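Local coordinates for cell division control protein Cdc48 (Mycobacterium smegmatis, PDB 5E7P) that probably binds and hydrolyses ATP as a Cdc48-like AAA ATPase with two nucleotide-binding modules, both holding ADP in this crystal, at residues A[89-94]-A[141-146]; A[279-284]-A[289-294]; A[562-567]-A[607-612]; A[650-655]-A[737-742]. All blocks are in the same frame, centred on the assembly; numbering follows the deposited sequence.

The four contacts follow one another along the chain without overlapping, and none touches another. Contact 1 joins two parts of the N-terminal region, away from both nucleotides. Contact 2 lies in the first ATPase module, about 37 Å from contact 1 between centres, and the side chain of Arg-281 is about 5 Å from a bound ADP. Contacts 3 and 4 belong to the second module, about 29 Å apart between centres: 562-567 with 607-612 pairs two helices away from the annotated sites, whereas 650-655 with 737-742 brings the C-terminal helix near the second pocket, Leu-738 being about 9 Å from its ADP.

Contact 1: A[89-94]-A[141-146]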
loop_
_atom_site.group_PDB
_atom_site.type_symbol
_atom_site.label_atom_id
_atom_site.label_comp_id
_atom_site.label_asym_id
_atom_site.label_seq_id
_atom_site.Cartn_x
_atom_site.Cartn_y
_atom_site.Cartn_z
ATOM N N LEU A 89 -3.784 -11.521 24.878
ATOM C CA LEU A 89 -3.386 -11.618 26.278
ATOM C C LEU A 89 -2.363 -12.733 26.457
ATOM O O LEU A 89 -1.400 -12.595 27.211
ATOM C CB LEU A 89 -4.602 -11.886 27.167
ATOM C CG LEU A 89 -5.587 -10.740 27.397
ATOM C CD1 LEU A 89 -6.752 -11.213 28.249
ATOM C CD2 LEU A 89 -4.892 -9.557 28.053
ATOM N N SER A 90 -2.580 -13.834 25.747
ATOM C CA SER A 90 -1.676 -14.974 25.792
ATOM C C SER A 90 -0.351 -14.666 25.094
ATOM O O SER A 90 0.717 -15.004 25.602
ATOM C CB SER A 90 -2.343 -16.196 25.159
ATOM O OG SER A 90 -1.465 -17.305 25.143
ATOM N N ASN A 91 -0.425 -14.021 23.933
ATOM C CA ASN A 91 0.774 -13.691 23.162
ATOM C C ASN A 91 1.659 -12.645 23.836
ATOM O O ASN A 91 2.871 -12.621 23.628
ATOM C CB ASN A 91 0.402 -13.225 21.750
ATOM C CG ASN A 91 -0.146 -14.346 20.889
ATOM O OD1 ASN A 91 0.030 -15.525 21.199
ATOM N ND2 ASN A 91 -0.810 -13.983 19.793
ATOM N N ALA A 92 1.046 -11.782 24.639
ATOM C CA ALA A 92 1.771 -10.697 25.290
ATOM C C ALA A 92 2.225 -11.075 26.698
ATOM O O ALA A 92 2.976 -10.337 27.333
ATOM C CB ALA A 92 0.919 -9.438 25.328
ATOM N N GLY A 93 1.764 -12.225 27.179
ATOM C CA GLY A 93 2.100 -12.680 28.515
ATOM C C GLY A 93 1.517 -11.770 29.577
ATOM O O GLY A 93 2.186 -11.425 30.551
ATOM N N VAL A 94 0.264 -11.377 29.380
ATOM C CA VAL A 94 -0.421 -10.488 30.308
ATOM C C VAL A 94 -1.696 -11.137 30.840
ATOM O O VAL A 94 -2.511 -11.648 30.071
ATOM C CB VAL A 94 -0.788 -9.151 29.633
ATOM C CG1 VAL A 94 -1.418 -8.198 30.639
ATOM C CG2 VAL A 94 0.439 -8.523 28.997
ATOM N N VAL A 141 7.317 -13.988 16.276
ATOM C CA VAL A 141 7.707 -15.351 16.626
ATOM C C VAL A 141 7.141 -15.753 17.987
ATOM O O VAL A 141 7.283 -15.020 18.966
ATOM C CB VAL A 141 9.240 -15.527 16.620
ATOM C CG1 VAL A 141 9.628 -16.876 17.213
ATOM C CG2 VAL A 141 9.781 -15.386 15.207
ATOM N N GLY A 142 6.480 -16.907 18.029
ATOM C CA GLY A 142 5.896 -17.413 19.257
ATOM C C GLY A 142 4.415 -17.108 19.391
ATOM O O GLY A 142 3.743 -17.650 20.267
ATOM N N ASP A 143 3.908 -16.242 18.519
ATOM C CA ASP A 143 2.500 -15.852 18.555
ATOM C C ASP A 143 1.565 -16.996 18.188
ATOM O O ASP A 143 1.921 -17.879 17.413
ATOM C CB ASP A 143 2.240 -14.675 17.609
ATOM C CG ASP A 143 2.665 -13.347 18.199
ATOM O OD1 ASP A 143 3.546 -13.338 19.084
ATOM O OD2 ASP A 143 2.118 -12.310 17.776
ATOM N N THR A 144 0.363 -16.966 18.751
ATOM C CA THR A 144 -0.698 -17.869 18.333
ATOM C C THR A 144 -1.677 -17.110 17.444
ATOM O O THR A 144 -2.343 -16.180 17.895
ATOM C CB THR A 144 -1.455 -18.456 19.535
ATOM O OG1 THR A 144 -0.585 -19.321 20.273
ATOM C CG2 THR A 144 -2.659 -19.252 19.066
ATOM N N VAL A 145 -1.749 -17.500 16.176
ATOM C CA VAL A 145 -2.667 -16.865 15.238
ATOM C C VAL A 145 -3.804 -17.798 14.848
ATOM O O VAL A 145 -3.646 -19.020 14.832
ATOM C CB VAL A 145 -1.949 -16.387 13.960
ATOM C CG1 VAL A 145 -1.077 -15.184 14.261
ATOM C CG2 VAL A 145 -1.128 -17.516 13.356
ATOM N N SER A 146 -4.953 -17.211 14.537
ATOM C CA SER A 146 -6.109 -17.975 14.097
ATOM C C SER A 146 -6.456 -17.615 12.659
ATOM O O SER A 146 -6.548 -16.438 12.312
ATOM C CB SER A 146 -7.301 -17.694 15.009
ATOM O OG SER A 146 -7.526 -16.300 15.118
#
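The last turn of helix 86-92 comes up to the start of strand 144-146, with the CA atoms of Asn-91 and Asp-143 5.4 Å apart, before Gly-93, at positive phi, closes the helix in a Schellman motif. One side chain does the bridging. Asn-91 CG lies beside its backbone N, anti to the carbonyl carbon (chi1 -70°), which carries the amide across to Thr-144. The amide lies alongside the backbone of Thr-144 and uses both its ends: Thr-144 N donates to Asn-91 OD1 at 2.9 Å, and Asn-91 ND2 donates to Thr-144 O at 3.3 Å in a nearly straight bond (172°). The carbonyl oxygen Thr-144 O lies close to the plane of the Asn-91 amide, although ND2 stands above the Thr-144 carbonyl plane. Asp-143 fills in beside this pair, its CB 3.8 Å from Asn-91 ND2. Thr-144 also packs on Leu-177 and Thr-179 of the adjoining strand 177-184, while Asn-91 rests on Thr-66 of strand 65-72; the amide joins the six-stranded N-terminal sheet region to the four-stranded sheet that follows. OD1 and one N-H of the amide are engaged by the backbone of Thr-144, a donor and an acceptor that would single out this flip.

Contact 2: A[279-284]-A[289-294]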
loop_
_atom_site.group_PDB
_atom_site.type_symbol
_atom_site.label_atom_id
_atom_site.label_comp_id
_atom_site.label_asym_id
_atom_site.label_seq_id
_atom_site.Cartn_x
_atom_site.Cartn_y
_atom_site.Cartn_z
ATOM N N MET A 279 -5.432 -10.080 -12.896
ATOM C CA MET A 279 -5.548 -9.477 -14.219
ATOM C C MET A 279 -4.747 -10.261 -15.256
ATOM O O MET A 279 -5.219 -10.495 -16.368
ATOM C CB MET A 279 -5.078 -8.020 -14.201
ATOM C CG MET A 279 -5.071 -7.377 -15.584
ATOM S SD MET A 279 -4.376 -5.717 -15.643
ATOM C CE MET A 279 -2.627 -6.067 -15.507
ATOM N N VAL A 280 -3.536 -10.661 -14.884
ATOM C CA VAL A 280 -2.651 -11.383 -15.793
ATOM C C VAL A 280 -3.228 -12.744 -16.175
ATOM O O VAL A 280 -3.211 -13.129 -17.346
ATOM C CB VAL A 280 -1.236 -11.557 -15.198
ATOM C CG1 VAL A 280 -0.346 -12.337 -16.153
ATOM C CG2 VAL A 280 -0.620 -10.199 -14.886
ATOM N N ARG A 281 -3.751 -13.463 -15.187
ATOM C CA ARG A 281 -4.372 -14.757 -15.442
ATOM C C ARG A 281 -5.604 -14.614 -16.333
ATOM O O ARG A 281 -5.845 -15.440 -17.218
ATOM C CB ARG A 281 -4.739 -15.445 -14.126
ATOM C CG ARG A 281 -3.565 -15.594 -13.172
ATOM C CD ARG A 281 -3.900 -16.489 -11.989
ATOM N NE ARG A 281 -2.781 -16.565 -11.053
ATOM C CZ ARG A 281 -2.669 -15.826 -9.953
ATOM N NH1 ARG A 281 -3.621 -14.958 -9.634
ATOM N NH2 ARG A 281 -1.610 -15.965 -9.165
ATOM N N ALA A 282 -6.377 -13.558 -16.098
ATOM C CA ALA A 282 -7.579 -13.299 -16.884
ATOM C C ALA A 282 -7.245 -12.965 -18.335
ATOM O O ALA A 282 -7.892 -13.457 -19.262
ATOM C CB ALA A 282 -8.391 -12.180 -16.257
ATOM N N VAL A 283 -6.232 -12.124 -18.527
ATOM C CA VAL A 283 -5.813 -11.713 -19.864
ATOM C C VAL A 283 -5.219 -12.885 -20.651
ATOM O O VAL A 283 -5.419 -13.000 -21.860
ATOM C CB VAL A 283 -4.813 -10.529 -19.798
ATOM C CG1 VAL A 283 -4.138 -10.297 -21.144
ATOM C CG2 VAL A 283 -5.523 -9.271 -19.341
ATOM N N CYS A 284 -4.517 -13.771 -19.954
ATOM C CA CYS A 284 -3.860 -14.907 -20.591
ATOM C C CYS A 284 -4.728 -16.158 -20.590
ATOM O O CYS A 284 -4.224 -17.258 -20.808
ATOM C CB CYS A 284 -2.542 -15.224 -19.879
ATOM S SG CYS A 284 -1.336 -13.885 -19.874
ATOM N N VAL A 289 -0.287 -21.022 -19.705
ATOM C CA VAL A 289 0.527 -20.220 -18.808
ATOM C C VAL A 289 1.393 -21.076 -17.901
ATOM O O VAL A 289 0.901 -21.967 -17.209
ATOM C CB VAL A 289 -0.339 -19.283 -17.947
ATOM C CG1 VAL A 289 0.542 -18.386 -17.100
ATOM C CG2 VAL A 289 -1.243 -18.455 -18.831
ATOM N N VAL A 290 2.690 -20.800 -17.921
ATOM C CA VAL A 290 3.612 -21.405 -16.977
ATOM C C VAL A 290 3.835 -20.407 -15.850
ATOM O O VAL A 290 4.437 -19.352 -16.052
ATOM C CB VAL A 290 4.949 -21.755 -17.644
ATOM C CG1 VAL A 290 5.907 -22.360 -16.625
ATOM C CG2 VAL A 290 4.719 -22.710 -18.806
ATOM N N GLU A 291 3.336 -20.739 -14.663
ATOM C CA GLU A 291 3.344 -19.795 -13.552
ATOM C C GLU A 291 4.248 -20.209 -12.393
ATOM O O GLU A 291 4.191 -21.342 -11.912
ATOM C CB GLU A 291 1.921 -19.558 -13.044
ATOM C CG GLU A 291 1.827 -18.544 -11.918
ATOM C CD GLU A 291 0.391 -18.228 -11.542
ATOM O OE1 GLU A 291 0.178 -17.599 -10.484
ATOM O OE2 GLU A 291 -0.524 -18.607 -12.305
ATOM N N LEU A 292 5.084 -19.273 -11.958
ATOM C CA LEU A 292 5.874 -19.433 -10.745
ATOM C C LEU A 292 5.375 -18.449 -9.701
ATOM O O LEU A 292 5.031 -17.311 -10.026
ATOM C CB LEU A 292 7.356 -19.156 -11.012
ATOM C CG LEU A 292 8.222 -20.253 -11.631
ATOM C CD1 LEU A 292 9.638 -19.743 -11.831
ATOM C CD2 LEU A 292 8.224 -21.489 -10.751
ATOM N N ASP A 293 5.332 -18.887 -8.448
ATOM C CA ASP A 293 5.060 -17.973 -7.352
ATOM C C ASP A 293 6.378 -17.398 -6.854
ATOM O O ASP A 293 7.142 -18.084 -6.176
ATOM C CB ASP A 293 4.322 -18.671 -6.208
ATOM C CG ASP A 293 3.918 -17.705 -5.106
ATOM O OD1 ASP A 293 3.503 -16.574 -5.431
ATOM O OD2 ASP A 293 4.023 -18.070 -3.918
ATOM N N GLY A 294 6.636 -16.144 -7.214
ATOM C CA GLY A 294 7.845 -15.437 -6.824
ATOM C C GLY A 294 8.334 -15.639 -5.398
ATOM O O GLY A 294 9.507 -15.953 -5.189
#
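Arg-281 on helix 276-283 reaches across to Glu-291 on strand 289-293, while nearer the turn that joins helix to strand Cys-284 packs against Val-289. The apolar end is the closely packed part: Cys-284 CB meets Val-289 CG2 at 3.6 Å, and both residues are buried. CG2 of Val-289 faces the cysteine because it is the branch set beside the backbone N, CG1 being anti to it (chi1 -176°). Leu-245 of helix 237-249 and Val-322 of strand 321-326 also touch Cys-284, closing this end into the core between helix and sheet.

The other end, partly exposed, is held by charge rather than by packing. The Arg-281 chain is extended from CG to NE and crosses the Glu-291 side chain at about a right angle, presenting the NE and NH2 edge of its guanidinium. Both nitrogens grip one oxygen: Glu-291 OE1 takes Arg-281 NH2 at 2.8 Å through its syn lone pair and Arg-281 NE at 3.2 Å, and a weak bond runs from NE to OE2. The two flat groups are nearly coplanar, 26° apart. The first turn of helix 276-283 carries Lys-276, Ala-277 and Thr-278, which bind ADP, and Arg-281 lies one turn on; the strand after it is an inner strand of the RecA-like sheet, so the contact ties the P-loop helix to that strand beside the nucleotide pocket. An oxygen near the guanidinium plane that takes two of its N-H groups would limit rotation of the guanidinium, and the pairing probably favours the ionised carboxylate of Glu-291.

Contact 3: A[562-567]-A[607-612]; sequences SSEKAV and VASLLT
Glu-564 OE2 is held by two groups: Ser-609 OG, which donates a hydrogen bond of 3.2 Å from helix 602-617, and Arg-568 NE, which forms a salt bridge one turn further along the glutamate's own helix. The serine hydroxyl comes to OE2 from above the carboxylate plane. Glu-564 CG, anti to the backbone N (chi1 -171°), lies 3.8 Å from Ser-609 CB, and the bend at chi2 (-86°) then turns the carboxylate toward the serine. The arginine probably keeps the carboxylate ionised and helps to hold it in place. One turn on, Val-567 sends CG1 between the two neighbours on the facing helix, 4.0 Å from Ser-609 OG and 4.2 Å from Leu-610 CD1. The polar pair thus stands beside an apolar one along the same interface. The axes of the short helical segments run nearly parallel, 9° apart, and approach to 9.1 Å. Val-567 continues the seam onto Val-606 and Glu-613, and Leu-610 onto Phe-571, so helices 563-576 and 602-617 lie side by side in the second AAA module, joined by way of strand 580-585, an inner strand of its parallel five-stranded sheet, and the short helix 587-590.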
loop_
_atom_site.group_PDB
_atom_site.type_symbol
_atom_site.label_atom_id
_atom_site.label_comp_id
_atom_site.label_asym_id
_atom_site.label_seq_id
_atom_site.Cartn_x
_atom_site.Cartn_y
_atom_site.Cartn_z
ATOM N N SER A 562 21.006 2.526 -13.774
ATOM C CA SER A 562 21.100 3.836 -14.406
ATOM C C SER A 562 19.938 4.737 -13.995
ATOM O O SER A 562 18.770 4.366 -14.135
ATOM C CB SER A 562 21.140 3.698 -15.928
ATOM O OG SER A 562 21.347 4.956 -16.544
ATOM N N SER A 563 20.269 5.917 -13.480
ATOM C CA SER A 563 19.263 6.886 -13.066
ATOM C C SER A 563 18.544 7.456 -14.283
ATOM O O SER A 563 17.338 7.694 -14.249
ATOM C CB SER A 563 19.902 8.015 -12.255
ATOM O OG SER A 563 20.507 7.518 -11.074
ATOM N N GLU A 564 19.296 7.665 -15.359
ATOM C CA GLU A 564 18.746 8.221 -16.586
ATOM C C GLU A 564 17.674 7.303 -17.167
ATOM O O GLU A 564 16.647 7.767 -17.663
ATOM C CB GLU A 564 19.865 8.467 -17.605
ATOM C CG GLU A 564 19.438 9.242 -18.844
ATOM C CD GLU A 564 18.871 8.348 -19.933
ATOM O OE1 GLU A 564 19.165 7.132 -19.917
ATOM O OE2 GLU A 564 18.132 8.865 -20.801
ATOM N N LYS A 565 17.915 5.997 -17.098
ATOM C CA LYS A 565 16.953 5.019 -17.594
ATOM C C LYS A 565 15.765 4.873 -16.646
ATOM O O LYS A 565 14.669 4.507 -17.066
ATOM C CB LYS A 565 17.625 3.665 -17.831
ATOM C CG LYS A 565 18.573 3.655 -19.019
ATOM C CD LYS A 565 19.333 2.340 -19.120
ATOM C CE LYS A 565 20.328 2.367 -20.268
ATOM N NZ LYS A 565 21.128 1.116 -20.330
ATOM N N ALA A 566 15.986 5.162 -15.369
ATOM C CA ALA A 566 14.909 5.123 -14.390
ATOM C C ALA A 566 13.893 6.221 -14.689
ATOM O O ALA A 566 12.696 6.049 -14.461
ATOM C CB ALA A 566 15.462 5.276 -12.981
ATOM N N VAL A 567 14.384 7.348 -15.196
ATOM C CA VAL A 567 13.524 8.463 -15.565
ATOM C C VAL A 567 12.633 8.085 -16.741
ATOM O O VAL A 567 11.411 8.208 -16.665
ATOM C CB VAL A 567 14.344 9.716 -15.935
ATOM C CG1 VAL A 567 13.453 10.761 -16.593
ATOM C CG2 VAL A 567 15.028 10.287 -14.703
ATOM N N VAL A 607 18.919 15.107 -16.125
ATOM C CA VAL A 607 18.169 16.348 -16.306
ATOM C C VAL A 607 17.712 16.528 -17.757
ATOM O O VAL A 607 16.546 16.840 -18.016
ATOM C CB VAL A 607 18.992 17.573 -15.858
ATOM C CG1 VAL A 607 18.284 18.859 -16.236
ATOM C CG2 VAL A 607 19.252 17.519 -14.360
ATOM N N ALA A 608 18.631 16.324 -18.697
ATOM C CA ALA A 608 18.307 16.423 -20.116
ATOM C C ALA A 608 17.234 15.408 -20.496
ATOM O O ALA A 608 16.331 15.704 -21.280
ATOM C CB ALA A 608 19.553 16.228 -20.969
ATOM N N SER A 609 17.336 14.211 -19.929
ATOM C CA SER A 609 16.334 13.178 -20.154
ATOM C C SER A 609 15.012 13.596 -19.522
ATOM O O SER A 609 13.943 13.357 -20.081
ATOM C CB SER A 609 16.793 11.838 -19.576
ATOM O OG SER A 609 15.840 10.821 -19.828
ATOM N N LEU A 610 15.098 14.226 -18.355
ATOM C CA LEU A 610 13.914 14.701 -17.650
ATOM C C LEU A 610 13.171 15.755 -18.469
ATOM O O LEU A 610 11.954 15.672 -18.647
ATOM C CB LEU A 610 14.299 15.263 -16.281
ATOM C CG LEU A 610 13.143 15.642 -15.360
ATOM C CD1 LEU A 610 12.181 14.474 -15.224
ATOM C CD2 LEU A 610 13.668 16.070 -13.997
ATOM N N LEU A 611 13.912 16.738 -18.976
ATOM C CA LEU A 611 13.346 17.777 -19.832
ATOM C C LEU A 611 12.676 17.161 -21.055
ATOM O O LEU A 611 11.595 17.587 -21.463
ATOM C CB LEU A 611 14.435 18.758 -20.274
ATOM C CG LEU A 611 15.099 19.575 -19.163
ATOM C CD1 LEU A 611 16.250 20.403 -19.708
ATOM C CD2 LEU A 611 14.074 20.464 -18.485
ATOM N N THR A 612 13.328 16.152 -21.627
ATOM C CA THR A 612 12.798 15.441 -22.783
ATOM C C THR A 612 11.474 14.767 -22.450
ATOM O O THR A 612 10.516 14.853 -23.217
ATOM C CB THR A 612 13.793 14.374 -23.297
ATOM O OG1 THR A 612 15.039 14.998 -23.633
ATOM C CG2 THR A 612 13.235 13.662 -24.524
#

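Contact 4: A[650-655]-A[737-742]; sequences FVEPPD and SLREFA
Arg-739 runs from the C-terminal helix 732-739 over the ring of Phe-650 to the carboxylate of Glu-652. Its CA already sits over one face of that ring, a CH-pi contact 4.0 Å from the centroid and 23° off the normal. CB is next, 3.6 Å from Phe-650 CE2, and CG stays on the same ring atom while starting toward the glutamate. A bend at the third torsion (chi3 -65°) then turns the chain, CD passing Glu-652 OE2 at 3.6 Å. At the tip, NE donates to Glu-652 OE2 at 2.9 Å and NH2 to Glu-652 OE1 at 3.0 Å, one nitrogen for each oxygen in a side-on bidentate salt bridge. The carboxylate and guanidinium planes are 25° apart, and both oxygens are met on their syn side; the guanidinium stands almost perpendicular to the Phe-650 ring.

Phe-650 ends strand 645-650, an outermost strand of the parallel RecA-like sheet in the second ATPase module, and the segment after it leads into helix 656-666. The contact clips helix 732-739, the last helix of the chain, back onto the sheet edge. The remaining arginine nitrogen, NH1, has its own salt bridge to Glu-736 one turn earlier in the helix, so two carboxylates share the one guanidinium. At a neighbouring part of the ring, Phe-650 CE1 meets Leu-738 CB at 3.8 Å, the two side chains crossing at about a right angle, and Leu-738 goes on to pack against Pro-527 and Pro-632.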
loop_
_atom_site.group_PDB
_atom_site.type_symbol
_atom_site.label_atom_id
_atom_site.label_comp_id
_atom_site.label_asym_id
_atom_site.label_seq_id
_atom_site.Cartn_x
_atom_site.Cartn_y
_atom_site.Cartn_z
ATOM N N PHE A 650 2.292 27.699 -4.359
ATOM C CA PHE A 650 2.979 27.912 -3.092
ATOM C C PHE A 650 2.107 27.483 -1.916
ATOM O O PHE A 650 0.987 27.964 -1.753
ATOM C CB PHE A 650 3.396 29.380 -2.944
ATOM C CG PHE A 650 3.921 29.729 -1.579
ATOM C CD1 PHE A 650 4.913 28.967 -0.986
ATOM C CD2 PHE A 650 3.433 30.830 -0.897
ATOM C CE1 PHE A 650 5.395 29.289 0.270
ATOM C CE2 PHE A 650 3.914 31.158 0.357
ATOM C CZ PHE A 650 4.896 30.387 0.940
ATOM N N VAL A 651 2.627 26.565 -1.109
ATOM C CA VAL A 651 1.937 26.121 0.093
ATOM C C VAL A 651 2.371 26.978 1.275
ATOM O O VAL A 651 3.476 26.821 1.799
ATOM C CB VAL A 651 2.227 24.638 0.398
ATOM C CG1 VAL A 651 1.544 24.215 1.692
ATOM C CG2 VAL A 651 1.781 23.759 -0.763
ATOM N N GLU A 652 1.497 27.894 1.680
ATOM C CA GLU A 652 1.763 28.782 2.805
ATOM C C GLU A 652 1.877 28.000 4.106
ATOM O O GLU A 652 1.255 26.948 4.256
ATOM C CB GLU A 652 0.639 29.814 2.936
ATOM C CG GLU A 652 0.625 30.883 1.858
ATOM C CD GLU A 652 1.366 32.142 2.276
ATOM O OE1 GLU A 652 1.846 32.199 3.430
ATOM O OE2 GLU A 652 1.466 33.075 1.448
ATOM N N PRO A 653 2.678 28.509 5.053
ATOM C CA PRO A 653 2.638 27.969 6.413
ATOM C C PRO A 653 1.281 28.299 7.020
ATOM O O PRO A 653 0.738 29.366 6.729
ATOM C CB PRO A 653 3.747 28.741 7.130
ATOM C CG PRO A 653 3.912 29.997 6.345
ATOM C CD PRO A 653 3.642 29.615 4.921
ATOM N N PRO A 654 0.734 27.398 7.847
ATOM C CA PRO A 654 -0.638 27.554 8.337
ATOM C C PRO A 654 -0.827 28.790 9.219
ATOM O O PRO A 654 -0.181 28.913 10.258
ATOM C CB PRO A 654 -0.860 26.278 9.154
ATOM C CG PRO A 654 0.496 25.874 9.588
ATOM C CD PRO A 654 1.409 26.238 8.455
ATOM N N ASP A 655 -1.708 29.698 8.804
ATOM C CA ASP A 655 -2.016 30.869 9.618
ATOM C C ASP A 655 -3.012 30.519 10.717
ATOM O O ASP A 655 -3.282 29.343 10.960
ATOM C CB ASP A 655 -2.519 32.041 8.764
ATOM C CG ASP A 655 -3.814 31.734 8.022
ATOM O OD1 ASP A 655 -4.393 30.639 8.200
ATOM O OD2 ASP A 655 -4.262 32.615 7.257
ATOM N N SER A 737 11.139 34.193 1.671
ATOM C CA SER A 737 11.917 33.857 0.484
ATOM C C SER A 737 11.153 32.930 -0.464
ATOM O O SER A 737 11.294 33.021 -1.683
ATOM C CB SER A 737 13.247 33.219 0.891
ATOM O OG SER A 737 14.080 33.006 -0.234
ATOM N N LEU A 738 10.346 32.037 0.100
ATOM C CA LEU A 738 9.555 31.110 -0.699
ATOM C C LEU A 738 8.336 31.792 -1.306
ATOM O O LEU A 738 7.947 31.495 -2.435
ATOM C CB LEU A 738 9.109 29.915 0.144
ATOM C CG LEU A 738 10.206 28.972 0.626
ATOM C CD1 LEU A 738 9.603 27.794 1.361
ATOM C CD2 LEU A 738 11.041 28.505 -0.549
ATOM N N ARG A 739 7.734 32.704 -0.550
ATOM C CA ARG A 739 6.542 33.408 -1.008
ATOM C C ARG A 739 6.856 34.335 -2.180
ATOM O O ARG A 739 6.029 34.521 -3.075
ATOM C CB ARG A 739 5.910 34.202 0.140
ATOM C CG ARG A 739 4.558 34.807 -0.202
ATOM C CD ARG A 739 4.001 35.642 0.943
ATOM N NE ARG A 739 3.697 34.844 2.128
ATOM C CZ ARG A 739 4.403 34.878 3.254
ATOM N NH1 ARG A 739 5.458 35.674 3.351
ATOM N NH2 ARG A 739 4.051 34.118 4.284
ATOM N N GLU A 740 8.056 34.907 -2.172
ATOM C CA GLU A 740 8.480 35.829 -3.222
ATOM C C GLU A 740 9.007 35.113 -4.465
ATOM O O GLU A 740 9.226 35.745 -5.498
ATOM C CB GLU A 740 9.554 36.783 -2.695
ATOM C CG GLU A 740 9.044 37.851 -1.746
ATOM C CD GLU A 740 10.146 38.790 -1.292
ATOM O OE1 GLU A 740 11.330 38.482 -1.548
ATOM O OE2 GLU A 740 9.829 39.836 -0.682
ATOM N N PHE A 741 9.204 33.802 -4.361
ATOM C CA PHE A 741 9.830 33.026 -5.430
ATOM C C PHE A 741 9.137 33.159 -6.788
ATOM O O PHE A 741 9.800 33.322 -7.812
ATOM C CB PHE A 741 9.939 31.547 -5.042
ATOM C CG PHE A 741 10.469 30.672 -6.143
ATOM C CD1 PHE A 741 11.828 30.610 -6.400
ATOM C CD2 PHE A 741 9.609 29.920 -6.927
ATOM C CE1 PHE A 741 12.319 29.811 -7.416
ATOM C CE2 PHE A 741 10.094 29.121 -7.945
ATOM C CZ PHE A 741 11.451 29.066 -8.190
ATOM N N ALA A 742 7.809 33.093 -6.790
ATOM C CA ALA A 742 7.044 33.098 -8.037
ATOM C C ALA A 742 7.164 34.407 -8.816
ATOM O O ALA A 742 6.984 34.429 -10.033
ATOM C CB ALA A 742 5.582 32.773 -7.765
#